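PDB 6FPC: Pro-Pro endopeptidase from Paenibacillus alvei, which cleaves peptide bonds between two prolines as a secreted zinc metalloprotease, cutting PLP-|-PVP motifs in a cell surface protein and so possibly regulating bacterial adhesion. Local coordinates for residues 92-97 against 107-111; 5-11 against 27-31; 53-57 against 79-85; 111-115 against 155-161. All coordinates share one frame; numbering follows the deposited sequence.

How the contacts relate
From the N terminus, contact 2 comes first. It brings helix 7-10 back against the end of helix 20-30, with strand 11-12 between them in the chain. The chain then runs through helix 35-43 and strand 47-51, and contact 3 closes the long helix-free loop that leads to strand 84-86. Contact 1 follows and joins the end of strand 89-93 to the start of helix 108-121. Contact 4 ties that helix to helix 153-166 at the metal. The four follow one another without nesting; contacts 1 and 4 share His111. Arg29 links contact 2 to contact 1 through a salt bridge to Glu109. A backbone bond from Arg93 to Pro83 joins contacts 1 and 3 at the end of the paired strands 84-86 and 89-93.

Contact 1: residues 92-97 against 107-111. With CD (cadmium ion), chain F.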
loop_
_atom_site.group_PDB
_atom_site.type_symbol
_atom_site.label_atom_id
_atom_site.label_comp_id
_atom_site.label_asym_id
_atom_site.label_seq_id
_atom_site.Cartn_x
_atom_site.Cartn_y
_atom_site.Cartn_z
ATOM N N VAL A 92 -2.863 5.890 -6.602
ATOM C CA VAL A 92 -3.999 4.998 -6.276
ATOM C C VAL A 92 -5.266 5.513 -6.978
ATOM O O VAL A 92 -5.630 6.675 -6.834
ATOM C CB VAL A 92 -4.203 4.883 -4.726
ATOM C CG1 VAL A 92 -5.402 3.987 -4.376
ATOM C CG2 VAL A 92 -2.950 4.363 -4.024
ATOM N N ARG A 93 -5.954 4.644 -7.706
ATOM C CA ARG A 93 -7.154 5.032 -8.424
ATOM C C ARG A 93 -8.351 5.200 -7.469
ATOM O O ARG A 93 -8.651 4.303 -6.672
ATOM C CB ARG A 93 -7.454 4.005 -9.533
ATOM C CG ARG A 93 -8.428 4.546 -10.529
ATOM C CD ARG A 93 -8.682 3.635 -11.696
ATOM N NE ARG A 93 -9.664 4.280 -12.569
ATOM C CZ ARG A 93 -9.903 3.927 -13.828
ATOM N NH1 ARG A 93 -9.237 2.925 -14.382
ATOM N NH2 ARG A 93 -10.808 4.581 -14.544
ATOM N N ILE A 94 -9.038 6.342 -7.583
ATOM C CA ILE A 94 -10.215 6.709 -6.779
ATOM C C ILE A 94 -11.334 5.715 -7.034
ATOM O O ILE A 94 -11.730 5.555 -8.188
ATOM C CB ILE A 94 -10.678 8.168 -7.089
ATOM C CG1 ILE A 94 -9.610 9.193 -6.652
ATOM C CG2 ILE A 94 -12.033 8.463 -6.426
ATOM C CD1 ILE A 94 -9.727 10.550 -7.292
ATOM N N GLY A 95 -11.853 5.099 -5.963
ATOM C CA GLY A 95 -12.930 4.105 -6.034
ATOM C C GLY A 95 -12.465 2.662 -6.006
ATOM O O GLY A 95 -13.289 1.734 -5.952
ATOM N N TYR A 96 -11.147 2.452 -6.019
ATOM C CA TYR A 96 -10.568 1.103 -6.082
ATOM C C TYR A 96 -9.941 0.625 -4.780
ATOM O O TYR A 96 -9.152 -0.324 -4.804
ATOM C CB TYR A 96 -9.560 1.036 -7.238
ATOM C CG TYR A 96 -10.183 1.093 -8.615
ATOM C CD1 TYR A 96 -10.875 2.226 -9.046
ATOM C CD2 TYR A 96 -10.038 0.043 -9.507
ATOM C CE1 TYR A 96 -11.475 2.273 -10.301
ATOM C CE2 TYR A 96 -10.604 0.094 -10.779
ATOM C CZ TYR A 96 -11.310 1.216 -11.177
ATOM O OH TYR A 96 -11.853 1.275 -12.442
ATOM N N SER A 97 -10.285 1.271 -3.647
ATOM C CA SER A 97 -9.697 0.941 -2.336
ATOM C C SER A 97 -9.948 -0.496 -1.867
ATOM O O SER A 97 -9.026 -1.136 -1.365
ATOM C CB SER A 97 -10.205 1.898 -1.259
ATOM O OG SER A 97 -9.858 3.235 -1.567
ATOM N N ASN A 107 -6.923 -2.653 1.822
ATOM C CA ASN A 107 -7.083 -1.250 1.487
ATOM C C ASN A 107 -5.939 -0.807 0.601
ATOM O O ASN A 107 -4.792 -0.738 1.045
ATOM C CB ASN A 107 -7.160 -0.375 2.733
ATOM C CG ASN A 107 -7.341 1.084 2.368
ATOM O OD1 ASN A 107 -6.380 1.844 2.306
ATOM N ND2 ASN A 107 -8.559 1.492 2.068
ATOM N N LEU A 108 -6.272 -0.474 -0.636
ATOM C CA LEU A 108 -5.268 -0.139 -1.633
ATOM C C LEU A 108 -4.347 1.023 -1.235
ATOM O O LEU A 108 -3.123 0.852 -1.275
ATOM C CB LEU A 108 -5.911 0.100 -3.003
ATOM C CG LEU A 108 -4.955 0.268 -4.187
ATOM C CD1 LEU A 108 -4.068 -0.984 -4.383
ATOM C CD2 LEU A 108 -5.748 0.531 -5.448
ATOM N N GLU A 109 -4.908 2.170 -0.840
ATOM C CA GLU A 109 -4.087 3.348 -0.512
ATOM C C GLU A 109 -3.176 3.127 0.685
ATOM O O GLU A 109 -2.019 3.551 0.621
ATOM C CB GLU A 109 -4.911 4.650 -0.362
ATOM C CG GLU A 109 -5.983 4.640 0.725
ATOM C CD GLU A 109 -7.342 4.092 0.314
ATOM O OE1 GLU A 109 -7.413 3.393 -0.725
ATOM O OE2 GLU A 109 -8.328 4.322 1.056
ATOM N N ILE A 110 -3.641 2.408 1.731
ATOM C CA ILE A 110 -2.753 2.154 2.878
ATOM C C ILE A 110 -1.629 1.210 2.462
ATOM O O ILE A 110 -0.456 1.503 2.737
ATOM C CB ILE A 110 -3.505 1.667 4.143
ATOM C CG1 ILE A 110 -4.342 2.822 4.729
ATOM C CG2 ILE A 110 -2.525 1.118 5.196
ATOM C CD1 ILE A 110 -5.473 2.330 5.710
ATOM N N HIS A 111 -1.995 0.101 1.770
ATOM C CA HIS A 111 -1.051 -0.919 1.287
ATOM C C HIS A 111 0.084 -0.281 0.457
ATOM O O HIS A 111 1.267 -0.472 0.758
ATOM C CB HIS A 111 -1.790 -1.996 0.456
ATOM C CG HIS A 111 -0.875 -3.046 -0.104
ATOM N ND1 HIS A 111 -0.680 -4.248 0.540
ATOM C CD2 HIS A 111 -0.118 -3.025 -1.225
ATOM C CE1 HIS A 111 0.155 -4.939 -0.220
ATOM N NE2 HIS A 111 0.518 -4.246 -1.295
HETATM CD CD CD F . 2.183 -4.662 -2.681
HETATM O O HOH W 1 2.038 -3.908 -4.583
#
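Ser97 meets the first turn of the helix with both its hydroxyl and its carbonyl. Its OG donates to Glu109 OE1 at 2.6 Å, on the syn side of the carboxylate and 19° out of its plane. Glu109 gets there by folding back: CG sits between its backbone N and carbonyl carbon (chi1 60°), and the chain bends again at chi2. Its other oxygen, OE2, is met from above the carboxylate plane by Asn107 ND2 at 3.0 Å, and it also pairs with Arg29. Three partners thus fix the rotation of this buried carboxylate. Asn107 is the N-cap of the helix, its OD1 accepting from Ile110 N at 2.9 Å. Leu108 N donates to Ser97 O at 2.9 Å.

Beside these bonds the contact is apolar. Leu108 CD2 lies 3.6 Å from Val92 CG1, the two side chains alongside and pointing opposite ways. Val92 CG2 rests on the backbone at Glu109 CA.

The contact sets the start of the HExxH helix, which carries the metal ligand His111, against the end of strand 89-93. Met26 of helix 20-30 touches both Val92 and Ser97, while helix 153-166 packs on Asn107 and Ile110.

Contact 2: residues 5-11 against 27-31; sequences SILDKLV and KQRLE
Lys27 NZ forms a salt bridge with Asp8 OD1 at 2.8 Å, arriving on the anti side of the carboxylate and 27° out of its plane. The lysine reaches it with a straight chain that runs across the aspartate. The same NZ donates to water 2 at 2.9 Å, and the water passes the bond on to Val11 O. At the other end Ser5 OG donates to Glu31 OE1 at 2.7 Å, on the syn side.

Ser5 OG also accepts from Leu7 N at 3.0 Å, which makes an ST turn leading into the short helix 7-10. One hydroxyl therefore serves both the turn and Glu31. This N-terminal helix lies beside the last turn of helix 20-30 and leads directly into the edge strand 11-12 of the sheet.

Leu7 carries most of the packing. Its CD1 sits on the Lys27 carbonyl, 3.2 Å from Lys27 O, and also lies against CG and CD of Glu31. The apolar contacts are those of Leu7 CD1 with Leu30 CB at 3.8 Å and of Val11 CG2 with Leu30 CD1 at 3.9 Å. Behind them, Ile48 of strand 47-51 touches Leu30, and Leu50 of that strand touches Val11.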
loop_
_atom_site.group_PDB
_atom_site.type_symbol
_atom_site.label_atom_id
_atom_site.label_comp_id
_atom_site.label_asym_id
_atom_site.label_seq_id
_atom_site.Cartn_x
_atom_site.Cartn_y
_atom_site.Cartn_z
ATOM N N SER A 5 -3.407 19.346 8.671
ATOM C CA SER A 5 -2.907 18.000 8.392
ATOM C C SER A 5 -1.847 17.963 7.284
ATOM O O SER A 5 -1.982 18.635 6.262
ATOM C CB SER A 5 -4.055 17.064 8.015
ATOM O OG SER A 5 -3.578 15.804 7.558
ATOM N N ILE A 6 -0.833 17.103 7.468
ATOM C CA ILE A 6 0.218 16.818 6.490
ATOM C C ILE A 6 -0.420 16.294 5.179
ATOM O O ILE A 6 0.120 16.530 4.099
ATOM C CB ILE A 6 1.250 15.816 7.106
ATOM C CG1 ILE A 6 2.240 15.242 6.064
ATOM C CG2 ILE A 6 0.566 14.690 7.891
ATOM C CD1 ILE A 6 3.375 16.149 5.748
ATOM N N LEU A 7 -1.593 15.645 5.276
ATOM C CA LEU A 7 -2.285 15.083 4.106
ATOM C C LEU A 7 -2.762 16.151 3.080
ATOM O O LEU A 7 -2.885 15.842 1.892
ATOM C CB LEU A 7 -3.443 14.142 4.532
ATOM C CG LEU A 7 -3.057 12.819 5.249
ATOM C CD1 LEU A 7 -4.280 11.941 5.431
ATOM C CD2 LEU A 7 -2.063 11.990 4.445
ATOM N N ASP A 8 -2.981 17.403 3.529
ATOM C CA ASP A 8 -3.370 18.520 2.668
ATOM C C ASP A 8 -2.246 18.848 1.666
ATOM O O ASP A 8 -2.532 19.379 0.600
ATOM C CB ASP A 8 -3.704 19.755 3.518
ATOM C CG ASP A 8 -4.899 19.581 4.442
ATOM O OD1 ASP A 8 -5.624 18.568 4.300
ATOM O OD2 ASP A 8 -5.115 20.461 5.300
ATOM N N LYS A 9 -0.979 18.533 1.992
ATOM C CA LYS A 9 0.114 18.768 1.046
ATOM C C LYS A 9 0.677 17.459 0.450
ATOM O O LYS A 9 1.100 17.459 -0.707
ATOM C CB LYS A 9 1.221 19.660 1.626
ATOM C CG LYS A 9 1.899 19.149 2.878
ATOM C CD LYS A 9 2.909 20.177 3.367
ATOM C CE LYS A 9 3.752 19.593 4.462
ATOM N NZ LYS A 9 4.634 20.609 5.090
ATOM N N LEU A 10 0.658 16.355 1.224
ATOM C CA LEU A 10 1.141 15.031 0.813
ATOM C C LEU A 10 0.198 14.368 -0.215
ATOM O O LEU A 10 0.673 13.739 -1.174
ATOM C CB LEU A 10 1.329 14.133 2.053
ATOM C CG LEU A 10 1.868 12.707 1.873
ATOM C CD1 LEU A 10 3.336 12.702 1.444
ATOM C CD2 LEU A 10 1.783 11.928 3.164
ATOM N N VAL A 11 -1.132 14.498 -0.004
ATOM C CA VAL A 11 -2.126 13.928 -0.919
ATOM C C VAL A 11 -2.387 14.914 -2.043
ATOM O O VAL A 11 -2.778 16.050 -1.777
ATOM C CB VAL A 11 -3.436 13.465 -0.217
ATOM C CG1 VAL A 11 -4.507 13.040 -1.238
ATOM C CG2 VAL A 11 -3.146 12.335 0.766
ATOM N N LYS A 27 -8.719 9.830 1.595
ATOM C CA LYS A 27 -7.864 10.775 2.320
ATOM C C LYS A 27 -8.026 10.546 3.826
ATOM O O LYS A 27 -7.028 10.490 4.546
ATOM C CB LYS A 27 -8.197 12.233 1.919
ATOM C CG LYS A 27 -7.052 13.202 2.128
ATOM C CD LYS A 27 -7.491 14.652 1.918
ATOM C CE LYS A 27 -6.573 15.640 2.610
ATOM N NZ LYS A 27 -6.907 17.061 2.273
ATOM N N GLN A 28 -9.277 10.327 4.274
ATOM C CA GLN A 28 -9.614 10.038 5.669
ATOM C C GLN A 28 -8.980 8.722 6.141
ATOM O O GLN A 28 -8.468 8.679 7.258
ATOM C CB GLN A 28 -11.136 10.022 5.883
ATOM C CG GLN A 28 -11.529 10.153 7.344
ATOM N N ARG A 29 -8.973 7.669 5.288
ATOM C CA ARG A 29 -8.362 6.381 5.653
ATOM C C ARG A 29 -6.839 6.488 5.760
ATOM O O ARG A 29 -6.239 5.793 6.583
ATOM C CB ARG A 29 -8.794 5.256 4.708
ATOM C CG ARG A 29 -10.297 4.919 4.876
ATOM C CD ARG A 29 -10.698 3.672 4.111
ATOM N NE ARG A 29 -10.654 3.905 2.669
ATOM C CZ ARG A 29 -11.701 4.262 1.937
ATOM N NH1 ARG A 29 -12.893 4.431 2.502
ATOM N NH2 ARG A 29 -11.570 4.446 0.637
ATOM N N LEU A 30 -6.219 7.410 4.998
ATOM C CA LEU A 30 -4.772 7.610 5.095
ATOM C C LEU A 30 -4.354 8.216 6.442
ATOM O O LEU A 30 -3.197 8.081 6.832
ATOM C CB LEU A 30 -4.222 8.409 3.905
ATOM C CG LEU A 30 -4.219 7.638 2.571
ATOM C CD1 LEU A 30 -4.059 8.596 1.392
ATOM C CD2 LEU A 30 -3.136 6.514 2.557
ATOM N N GLU A 31 -5.319 8.824 7.175
ATOM C CA GLU A 31 -5.108 9.370 8.525
ATOM C C GLU A 31 -4.820 8.264 9.551
ATOM O O GLU A 31 -4.272 8.555 10.605
ATOM C CB GLU A 31 -6.278 10.256 8.973
ATOM C CG GLU A 31 -6.242 11.666 8.406
ATOM C CD GLU A 31 -5.129 12.629 8.814
ATOM O OE1 GLU A 31 -5.215 13.813 8.419
ATOM O OE2 GLU A 31 -4.172 12.214 9.509
HETATM O O HOH W 2 -5.425 16.695 -0.162
#

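Contact 3: residues 53-57 against 79-85; sequences GAITN and WDDVPGV
Ile55 lays its side chain along the backbone from Val82 to Val85. CG1 lies 3.4 Å from Val82 O, and CG2 is 3.5 Å from Pro83 O. CD1 reaches farthest, to 3.8 Å from Val85 CB, where the isoleucine runs across the valine. The reach depends on the first torsion. CG1 stands between the backbone N and the carbonyl carbon (chi1 67°), which directs this branch and its methyl across the other segment. Carbonyls and a valine side chain, more than a matching row of apolar groups, thus receive the isoleucine.

Thr56 packs beside it. Its CG2 faces the Trp79 backbone at 3.8 Å from Trp79 O and also touches Trp79 CB. Its OG1 faces Asp80. Water 4 joins the two: it lies 2.9 Å from Thr56 OG1 and donates to Asp80 OD1 at 2.7 Å. The other carboxylate oxygen, OD2, is held by Thr78 OG1 and Gly66 N, so Asp80 is also tied to the loop between the two segments.

Water 3 links the backbones. It accepts from Ile55 N and donates to both Asp80 O and Val82 O, the latter at 2.6 Å. Ala54 CB lies on Asp80 O.

The contact brings together two short 3-10 segments, 55-57 and 79-81, at the ends of the loop between strands 47-51 and 84-86. Pro83 and Val85 bond through their backbones to strand 89-93. Val85 lies just before residues 86-89, which are crucial for substrate specificity, and Gly84 touches Glu112 of helix 108-121.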
loop_
_atom_site.group_PDB
_atom_site.type_symbol
_atom_site.label_atom_id
_atom_site.label_comp_id
_atom_site.label_asym_id
_atom_site.label_seq_id
_atom_site.Cartn_x
_atom_site.Cartn_y
_atom_site.Cartn_z
ATOM N N GLY A 53 -8.639 8.601 -13.257
ATOM C CA GLY A 53 -8.545 7.551 -14.270
ATOM C C GLY A 53 -7.506 6.494 -13.940
ATOM O O GLY A 53 -7.047 6.386 -12.793
ATOM N N ALA A 54 -7.089 5.727 -14.960
ATOM C CA ALA A 54 -6.018 4.736 -14.800
ATOM C C ALA A 54 -4.775 5.461 -14.328
ATOM O O ALA A 54 -4.521 6.609 -14.742
ATOM C CB ALA A 54 -5.741 4.028 -16.116
ATOM N N ILE A 55 -4.023 4.820 -13.415
ATOM C CA ILE A 55 -2.801 5.400 -12.846
ATOM C C ILE A 55 -1.796 5.787 -13.931
ATOM O O ILE A 55 -1.058 6.763 -13.755
ATOM C CB ILE A 55 -2.159 4.519 -11.737
ATOM C CG1 ILE A 55 -1.602 3.186 -12.291
ATOM C CG2 ILE A 55 -3.150 4.309 -10.595
ATOM C CD1 ILE A 55 -0.759 2.373 -11.247
ATOM N N THR A 56 -1.826 5.072 -15.073
ATOM C CA THR A 56 -0.934 5.308 -16.195
ATOM C C THR A 56 -1.278 6.628 -16.906
ATOM O O THR A 56 -0.443 7.096 -17.651
ATOM C CB THR A 56 -0.836 4.105 -17.134
ATOM O OG1 THR A 56 -2.144 3.644 -17.483
ATOM C CG2 THR A 56 0.037 2.942 -16.547
ATOM N N ASN A 57 -2.453 7.260 -16.617
ATOM C CA ASN A 57 -2.814 8.573 -17.177
ATOM C C ASN A 57 -1.991 9.667 -16.516
ATOM O O ASN A 57 -1.925 10.764 -17.068
ATOM C CB ASN A 57 -4.319 8.887 -17.047
ATOM C CG ASN A 57 -5.236 8.067 -17.923
ATOM O OD1 ASN A 57 -4.827 7.426 -18.900
ATOM N ND2 ASN A 57 -6.516 8.089 -17.590
ATOM N N TRP A 79 0.120 -2.565 -17.216
ATOM C CA TRP A 79 0.106 -1.617 -16.094
ATOM C C TRP A 79 -1.152 -0.698 -16.095
ATOM O O TRP A 79 -1.581 -0.211 -15.051
ATOM C CB TRP A 79 1.385 -0.794 -16.087
ATOM C CG TRP A 79 2.559 -1.512 -15.489
ATOM C CD1 TRP A 79 3.576 -2.114 -16.161
ATOM C CD2 TRP A 79 2.800 -1.758 -14.091
ATOM N NE1 TRP A 79 4.453 -2.700 -15.275
ATOM C CE2 TRP A 79 3.983 -2.528 -13.998
ATOM C CE3 TRP A 79 2.080 -1.478 -12.915
ATOM C CZ2 TRP A 79 4.512 -2.955 -12.766
ATOM C CZ3 TRP A 79 2.619 -1.861 -11.690
ATOM C CH2 TRP A 79 3.782 -2.664 -11.629
ATOM N N ASP A 80 -1.748 -0.505 -17.262
ATOM C CA ASP A 80 -2.982 0.277 -17.445
ATOM C C ASP A 80 -4.113 -0.288 -16.576
ATOM O O ASP A 80 -4.977 0.460 -16.152
ATOM C CB ASP A 80 -3.418 0.216 -18.914
ATOM C CG ASP A 80 -2.310 0.592 -19.868
ATOM O OD1 ASP A 80 -2.243 1.767 -20.254
ATOM O OD2 ASP A 80 -1.490 -0.294 -20.210
ATOM N N ASP A 81 -4.100 -1.599 -16.312
ATOM C CA ASP A 81 -5.126 -2.319 -15.516
ATOM C C ASP A 81 -4.861 -2.310 -14.022
ATOM O O ASP A 81 -5.710 -2.779 -13.261
ATOM C CB ASP A 81 -5.144 -3.789 -15.927
ATOM C CG ASP A 81 -5.439 -4.025 -17.392
ATOM O OD1 ASP A 81 -6.312 -3.311 -17.945
ATOM O OD2 ASP A 81 -4.781 -4.904 -17.993
ATOM N N VAL A 82 -3.657 -1.904 -13.614
ATOM C CA VAL A 82 -3.220 -1.974 -12.221
ATOM C C VAL A 82 -3.755 -0.739 -11.442
ATOM O O VAL A 82 -3.456 0.384 -11.827
ATOM C CB VAL A 82 -1.680 -2.159 -12.104
ATOM C CG1 VAL A 82 -1.241 -2.168 -10.636
ATOM C CG2 VAL A 82 -1.215 -3.446 -12.806
ATOM N N PRO A 83 -4.533 -0.942 -10.352
ATOM C CA PRO A 83 -5.172 0.206 -9.683
ATOM C C PRO A 83 -4.283 1.028 -8.742
ATOM O O PRO A 83 -4.685 2.108 -8.318
ATOM C CB PRO A 83 -6.345 -0.441 -8.929
ATOM C CG PRO A 83 -5.831 -1.841 -8.584
ATOM C CD PRO A 83 -5.007 -2.233 -9.799
ATOM N N GLY A 84 -3.112 0.516 -8.402
ATOM C CA GLY A 84 -2.216 1.243 -7.508
ATOM C C GLY A 84 -0.769 0.818 -7.682
ATOM O O GLY A 84 -0.509 -0.333 -8.028
ATOM N N VAL A 85 0.172 1.727 -7.436
ATOM C CA VAL A 85 1.615 1.439 -7.526
ATOM C C VAL A 85 2.379 2.325 -6.541
ATOM O O VAL A 85 1.893 3.402 -6.170
ATOM C CB VAL A 85 2.171 1.545 -8.985
ATOM C CG1 VAL A 85 2.534 2.990 -9.355
ATOM C CG2 VAL A 85 3.376 0.607 -9.192
HETATM O O HOH W 3 -4.881 1.917 -13.398
HETATM O O HOH W 4 -3.907 3.873 -19.823
#

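Contact 4: residues 111-115 against 155-161. With CD (cadmium ion), chain F.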
loop_
_atom_site.group_PDB
_atom_site.type_symbol
_atom_site.label_atom_id
_atom_site.label_comp_id
_atom_site.label_asym_id
_atom_site.label_seq_id
_atom_site.Cartn_x
_atom_site.Cartn_y
_atom_site.Cartn_z
ATOM N N HIS A 111 -1.995 0.101 1.770
ATOM C CA HIS A 111 -1.051 -0.919 1.287
ATOM C C HIS A 111 0.084 -0.281 0.457
ATOM O O HIS A 111 1.267 -0.472 0.758
ATOM C CB HIS A 111 -1.790 -1.996 0.456
ATOM C CG HIS A 111 -0.875 -3.046 -0.104
ATOM N ND1 HIS A 111 -0.680 -4.248 0.540
ATOM C CD2 HIS A 111 -0.118 -3.025 -1.225
ATOM C CE1 HIS A 111 0.155 -4.939 -0.220
ATOM N NE2 HIS A 111 0.518 -4.246 -1.295
ATOM N N GLU A 112 -0.282 0.493 -0.571
ATOM C CA GLU A 112 0.709 1.124 -1.451
ATOM C C GLU A 112 1.537 2.187 -0.729
ATOM O O GLU A 112 2.739 2.257 -0.964
ATOM C CB GLU A 112 0.065 1.652 -2.747
ATOM C CG GLU A 112 -0.479 0.523 -3.639
ATOM C CD GLU A 112 0.562 -0.453 -4.180
ATOM O OE1 GLU A 112 0.178 -1.597 -4.510
ATOM O OE2 GLU A 112 1.759 -0.082 -4.271
ATOM N N THR A 113 0.935 2.949 0.192
ATOM C CA THR A 113 1.693 3.948 0.947
ATOM C C THR A 113 2.731 3.259 1.833
ATOM O O THR A 113 3.848 3.743 1.941
ATOM C CB THR A 113 0.765 4.898 1.735
ATOM O OG1 THR A 113 -0.132 5.516 0.817
ATOM C CG2 THR A 113 1.540 6.008 2.482
ATOM N N LEU A 114 2.384 2.113 2.431
ATOM C CA LEU A 114 3.282 1.396 3.345
ATOM C C LEU A 114 4.519 0.848 2.633
ATOM O O LEU A 114 5.567 0.741 3.266
ATOM C CB LEU A 114 2.516 0.325 4.164
ATOM C CG LEU A 114 2.049 0.754 5.588
ATOM C CD1 LEU A 114 3.219 0.899 6.541
ATOM C CD2 LEU A 114 1.278 2.055 5.597
ATOM N N HIS A 115 4.436 0.592 1.293
ATOM C CA HIS A 115 5.622 0.223 0.524
ATOM C C HIS A 115 6.615 1.406 0.532
ATOM O O HIS A 115 7.805 1.192 0.772
ATOM C CB HIS A 115 5.290 -0.175 -0.930
ATOM C CG HIS A 115 4.778 -1.582 -1.094
ATOM N ND1 HIS A 115 5.503 -2.677 -0.645
ATOM C CD2 HIS A 115 3.671 -2.022 -1.737
ATOM C CE1 HIS A 115 4.798 -3.744 -0.994
ATOM N NE2 HIS A 115 3.686 -3.404 -1.654
ATOM N N GLU A 155 5.759 -7.482 0.665
ATOM C CA GLU A 155 4.313 -7.596 0.532
ATOM C C GLU A 155 3.671 -7.931 1.888
ATOM O O GLU A 155 2.658 -7.314 2.278
ATOM C CB GLU A 155 3.976 -8.581 -0.616
ATOM C CG GLU A 155 4.505 -8.058 -1.964
ATOM C CD GLU A 155 3.819 -6.782 -2.451
ATOM O OE1 GLU A 155 4.265 -6.222 -3.476
ATOM O OE2 GLU A 155 2.796 -6.379 -1.850
ATOM N N TYR A 156 4.305 -8.839 2.645
ATOM C CA TYR A 156 3.814 -9.189 3.980
ATOM C C TYR A 156 3.878 -7.956 4.885
ATOM O O TYR A 156 2.909 -7.673 5.596
ATOM C CB TYR A 156 4.611 -10.356 4.579
ATOM C CG TYR A 156 4.021 -10.850 5.883
ATOM C CD1 TYR A 156 2.685 -11.246 5.963
ATOM C CD2 TYR A 156 4.770 -10.839 7.059
ATOM C CE1 TYR A 156 2.118 -11.644 7.167
ATOM C CE2 TYR A 156 4.210 -11.242 8.274
ATOM C CZ TYR A 156 2.891 -11.661 8.317
ATOM O OH TYR A 156 2.333 -12.086 9.493
ATOM N N PHE A 157 4.964 -7.163 4.764
ATOM C CA PHE A 157 5.095 -5.925 5.527
ATOM C C PHE A 157 3.922 -4.997 5.219
ATOM O O PHE A 157 3.194 -4.611 6.122
ATOM C CB PHE A 157 6.441 -5.201 5.265
ATOM C CG PHE A 157 6.495 -3.901 6.037
ATOM C CD1 PHE A 157 6.835 -3.890 7.388
ATOM C CD2 PHE A 157 6.101 -2.698 5.441
ATOM C CE1 PHE A 157 6.839 -2.700 8.119
ATOM C CE2 PHE A 157 6.078 -1.507 6.187
ATOM C CZ PHE A 157 6.451 -1.520 7.518
ATOM N N ALA A 158 3.711 -4.670 3.942
ATOM C CA ALA A 158 2.647 -3.748 3.537
ATOM C C ALA A 158 1.229 -4.237 3.928
ATOM O O ALA A 158 0.403 -3.450 4.398
ATOM C CB ALA A 158 2.730 -3.487 2.045
ATOM N N GLU A 159 0.951 -5.527 3.734
ATOM C CA GLU A 159 -0.375 -6.046 4.029
ATOM C C GLU A 159 -0.629 -6.205 5.550
ATOM O O GLU A 159 -1.702 -5.822 6.035
ATOM C CB GLU A 159 -0.613 -7.352 3.269
ATOM C CG GLU A 159 -2.094 -7.719 3.133
ATOM C CD GLU A 159 -3.048 -6.649 2.613
ATOM O OE1 GLU A 159 -2.628 -5.776 1.822
ATOM O OE2 GLU A 159 -4.233 -6.685 3.004
ATOM N N ALA A 160 0.352 -6.767 6.287
ATOM C CA ALA A 160 0.258 -6.927 7.755
ATOM C C ALA A 160 0.203 -5.543 8.454
ATOM O O ALA A 160 -0.551 -5.406 9.419
ATOM C CB ALA A 160 1.420 -7.738 8.290
ATOM N N ALA A 161 0.935 -4.507 7.926
ATOM C CA ALA A 161 0.854 -3.139 8.480
ATOM C C ALA A 161 -0.557 -2.562 8.192
ATOM O O ALA A 161 -1.124 -1.859 9.042
ATOM C CB ALA A 161 1.927 -2.240 7.889
HETATM CD CD CD F . 2.183 -4.662 -2.681
HETATM O O HOH W 1 2.038 -3.908 -4.583
#
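Helices 111-115 and 155-161 approach to 8.3 Å between axes, their directions 130° apart, with His111 and Ala158 closest in CA position. The cadmium ion sits where their side chains converge. His111 NE2 and His115 NE2 each bind it at 2.2 Å. Glu155, from the second helix, binds through both oxygens unequally, OE2 at 2.0 Å and OE1 at 2.7 Å. The Glu155 carboxylate is nearly coplanar with the His111 ring but turned 77° from that of His115. Tyr148 also binds the metal, as does water 1, which donates to Glu112 OE1, the predicted proton acceptor.

Ala158 CB lies over one face of each histidine ring, in CH-pi contact with both. In the second shell Glu159 OE1 takes His111 ND1 at 2.8 Å. That bond is bent, 132° at the hydrogen, and the oxygen is tilted from the ring plane. Glu159 is placed by Leu106 N at its OE2. Away from the metal, Leu114 CD1 packs on Phe157 CE2 and at 3.7 Å on Ala161 CB.

This is the HExxH site of the M34 family; zinc, the natural cofactor, is bound by the same residues. Helix 179-188 backs Phe157 and Ala161, while Val90 of strand 89-93 touches Glu112 and Thr113.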